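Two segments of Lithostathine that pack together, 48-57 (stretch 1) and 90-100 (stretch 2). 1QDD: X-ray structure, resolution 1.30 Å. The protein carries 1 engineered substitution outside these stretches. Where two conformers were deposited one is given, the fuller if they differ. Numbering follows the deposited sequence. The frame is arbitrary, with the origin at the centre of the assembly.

Stretch 1 (48-57) GNLVSVLTQA
Stretch 2 (90-100) HWSSGSLVSYK

How do the two backbones run against each other? Stretch 1 has a short strand reaching Leu50, then loop, then a helix from Gln56 with Thr55 (chi1 p) as N-cap; stretch 2 has a strand at His90-Trp91, otherwise loop and turn. CA atoms of Asn49 and Ser93 lie 5.9 Å apart, Ser52 and Trp91 6.2 Å, Leu54 and Tyr99 5.2 Å. His90 to Ser92 comes in toward stretch 1; after a type I turn, Trp91 to Gly94 (Gly94 N to Trp91 O, 3.0 Å), Gly94 to Tyr99 runs roughly parallel to it. Gly94, at phi 96°, suits glycine.

What do the two aromatic rings cover? The contact buries 652 Å², both sides summed. Buried Trp91 (chi1 -71°, chi2 109°) points toward stretch 1, whose backbone covers the indole: Ser52 CA sits 3.7 Å from the six-membered ring's centroid, 20° off its normal. Tyr99 (chi1 t, chi2 -108°) receives Gln56 CA over one face, 4.0 Å from the centroid. Val53, chi1 t, touches both rings, CB 4.1 Å from Trp91 CH2 and CG1 3.9 Å from Tyr99 CD1. Leu54 (m, t) starts away, yet its CD2 returns to 4.0 Å from Trp91 CD1.

Which polar contacts join the stretches directly? Ser52 OG (chi1 m) hydrogen-bonds Ser93 OG (chi1 p) at 2.8 Å, their short side chains fitting this close approach. Ser98, chi1 p, donates from OG to Leu54 O at 2.9 Å. Asn49 (chi1 m) simply packs, OD1 3.6 Å from Ser93 CA.

How does water complete the contact? Water 1 donates to Leu50 O and Ser92 OG, both at 2.9 Å, accepts from Ser93 N at 3.1 Å and bonds Ser52 OG at 2.8 Å. Water 2 accepts from Trp91 NE1 at 3.0 Å, satisfying the indole nitrogen, and donates to Val53 O at 2.9 Å and Tyr99 O at 2.8 Å.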

# COMPACT_ATOMS: atom_id res chain seq x y z
N GLY A 48 7.48 -3.14 8.13
CA GLY A 48 6.92 -2.36 7.02
C GLY A 48 5.66 -1.64 7.44
O GLY A 48 5.38 -1.37 8.60
N ASN A 49 4.85 -1.24 6.45
CA ASN A 49 3.58 -0.57 6.60
C ASN A 49 2.74 -0.90 5.35
O ASN A 49 3.30 -1.37 4.36
CB ASN A 49 3.60 0.95 6.71
CG ASN A 49 3.91 1.46 8.10
OD1 ASN A 49 5.03 1.95 8.32
ND2 ASN A 49 2.99 1.38 9.05
N LEU A 50 1.45 -0.63 5.40
CA LEU A 50 0.65 -0.69 4.18
C LEU A 50 1.36 0.21 3.17
O LEU A 50 1.96 1.25 3.53
CB LEU A 50 -0.76 -0.15 4.40
CG LEU A 50 -1.78 -1.10 5.04
CD1 LEU A 50 -3.07 -0.39 5.41
CD2 LEU A 50 -2.07 -2.28 4.09
N VAL A 51 1.29 -0.12 1.90
CA VAL A 51 2.04 0.61 0.88
C VAL A 51 1.69 2.09 0.84
O VAL A 51 0.53 2.48 0.88
CB VAL A 51 1.86 -0.08 -0.49
CG1 VAL A 51 0.44 -0.05 -1.02
CG2 VAL A 51 2.81 0.47 -1.54
N SER A 52 2.72 2.91 0.65
CA SER A 52 2.61 4.33 0.36
C SER A 52 2.97 4.53 -1.11
O SER A 52 4.01 4.00 -1.55
CB SER A 52 3.54 5.21 1.19
OG SER A 52 3.33 5.10 2.57
N VAL A 53 2.13 5.15 -1.89
CA VAL A 53 2.32 5.35 -3.34
C VAL A 53 2.73 6.80 -3.56
O VAL A 53 1.89 7.70 -3.44
CB VAL A 53 1.04 4.99 -4.12
CG1 VAL A 53 1.26 5.09 -5.62
CG2 VAL A 53 0.53 3.60 -3.75
N LEU A 54 4.02 6.99 -3.81
CA LEU A 54 4.58 8.34 -3.83
C LEU A 54 4.88 8.91 -5.18
O LEU A 54 5.18 10.12 -5.26
CB LEU A 54 5.84 8.32 -2.93
CG LEU A 54 5.59 7.73 -1.54
CD1 LEU A 54 6.86 7.66 -0.70
CD2 LEU A 54 4.53 8.51 -0.79
N THR A 55 4.81 8.15 -6.25
CA THR A 55 5.03 8.61 -7.62
C THR A 55 4.08 7.84 -8.54
O THR A 55 3.62 6.73 -8.16
CB THR A 55 6.47 8.38 -8.13
OG1 THR A 55 6.71 6.96 -8.17
CG2 THR A 55 7.55 9.07 -7.32
N GLN A 56 3.88 8.32 -9.75
CA GLN A 56 3.08 7.61 -10.75
C GLN A 56 3.73 6.27 -11.07
O GLN A 56 3.01 5.25 -11.21
CB GLN A 56 2.95 8.46 -12.00
CG GLN A 56 1.90 7.97 -13.00
CD GLN A 56 1.83 8.94 -14.17
OE1 GLN A 56 2.04 8.59 -15.32
NE2 GLN A 56 1.64 10.22 -13.87
N ALA A 57 5.04 6.20 -11.20
CA ALA A 57 5.74 4.96 -11.50
C ALA A 57 5.60 3.91 -10.40
O ALA A 57 5.42 2.72 -10.71
CB ALA A 57 7.21 5.24 -11.81
N HIS A 90 -3.23 11.26 5.30
CA HIS A 90 -1.89 10.90 5.70
C HIS A 90 -1.56 9.45 5.36
O HIS A 90 -2.44 8.58 5.39
CB HIS A 90 -1.70 11.00 7.23
CG HIS A 90 -1.79 12.39 7.77
ND1 HIS A 90 -0.70 13.21 7.95
CD2 HIS A 90 -2.88 13.10 8.15
CE1 HIS A 90 -1.12 14.38 8.42
NE2 HIS A 90 -2.42 14.34 8.55
N TRP A 91 -0.31 9.16 5.07
CA TRP A 91 0.19 7.80 4.86
C TRP A 91 0.54 7.22 6.22
O TRP A 91 1.17 7.90 7.06
CB TRP A 91 1.45 7.76 3.98
CG TRP A 91 1.20 8.07 2.54
CD1 TRP A 91 1.59 9.21 1.87
CD2 TRP A 91 0.46 7.31 1.57
NE1 TRP A 91 1.15 9.18 0.57
CE2 TRP A 91 0.46 8.01 0.36
CE3 TRP A 91 -0.17 6.06 1.62
CZ2 TRP A 91 -0.21 7.56 -0.77
CZ3 TRP A 91 -0.84 5.60 0.50
CH2 TRP A 91 -0.84 6.34 -0.69
N SER A 92 0.23 5.96 6.50
CA SER A 92 0.55 5.32 7.77
C SER A 92 2.05 5.29 8.00
O SER A 92 2.48 5.29 9.18
CB SER A 92 -0.06 3.92 7.85
OG SER A 92 0.49 3.03 6.91
N SER A 93 2.89 5.26 6.99
CA SER A 93 4.34 5.27 7.15
C SER A 93 4.89 6.64 7.54
O SER A 93 6.09 6.72 7.88
CB SER A 93 5.04 4.87 5.84
OG SER A 93 4.82 5.86 4.85
N GLY A 94 4.13 7.71 7.42
CA GLY A 94 4.62 9.05 7.74
C GLY A 94 5.14 9.82 6.54
O GLY A 94 5.53 10.99 6.68
N SER A 95 5.25 9.22 5.37
CA SER A 95 5.71 9.90 4.17
C SER A 95 4.75 11.01 3.74
O SER A 95 3.56 10.95 4.00
CB SER A 95 5.86 8.88 3.03
OG SER A 95 6.83 7.91 3.36
N LEU A 96 5.29 11.99 3.04
CA LEU A 96 4.49 13.11 2.52
C LEU A 96 3.55 12.67 1.41
O LEU A 96 3.84 11.68 0.69
CB LEU A 96 5.45 14.19 2.01
CG LEU A 96 6.31 14.88 3.07
CD1 LEU A 96 7.26 15.86 2.38
CD2 LEU A 96 5.45 15.57 4.11
N VAL A 97 2.46 13.37 1.15
CA VAL A 97 1.55 13.05 0.05
C VAL A 97 2.04 13.78 -1.19
O VAL A 97 1.66 14.91 -1.53
CB VAL A 97 0.10 13.41 0.39
CG1 VAL A 97 -0.85 12.99 -0.73
CG2 VAL A 97 -0.33 12.76 1.69
N SER A 98 2.91 13.12 -1.95
CA SER A 98 3.55 13.67 -3.13
C SER A 98 2.90 13.27 -4.45
O SER A 98 3.31 13.66 -5.55
CB SER A 98 5.03 13.26 -3.16
OG SER A 98 5.19 11.86 -2.97
N TYR A 99 1.89 12.40 -4.37
CA TYR A 99 1.14 11.86 -5.49
C TYR A 99 -0.32 11.57 -5.11
O TYR A 99 -0.58 11.13 -3.97
CB TYR A 99 1.80 10.57 -5.98
CG TYR A 99 1.10 9.84 -7.11
CD1 TYR A 99 0.43 8.65 -6.91
CD2 TYR A 99 1.11 10.36 -8.40
CE1 TYR A 99 -0.22 7.99 -7.94
CE2 TYR A 99 0.44 9.74 -9.43
CZ TYR A 99 -0.21 8.54 -9.20
OH TYR A 99 -0.85 7.91 -10.24
N LYS A 100 -1.26 11.80 -6.01
CA LYS A 100 -2.66 11.43 -5.77
C LYS A 100 -3.24 10.82 -7.04
O LYS A 100 -2.86 11.15 -8.16
CB LYS A 100 -3.49 12.61 -5.29
CG LYS A 100 -3.69 13.73 -6.29
CD LYS A 100 -4.53 14.85 -5.67
CE LYS A 100 -4.74 15.98 -6.66
NZ LYS A 100 -3.47 16.72 -6.92
O HOH W 1 1.64 3.97 4.44
O HOH W 2 1.39 10.23 -2.19
O HOH W 3 5.18 12.31 -7.46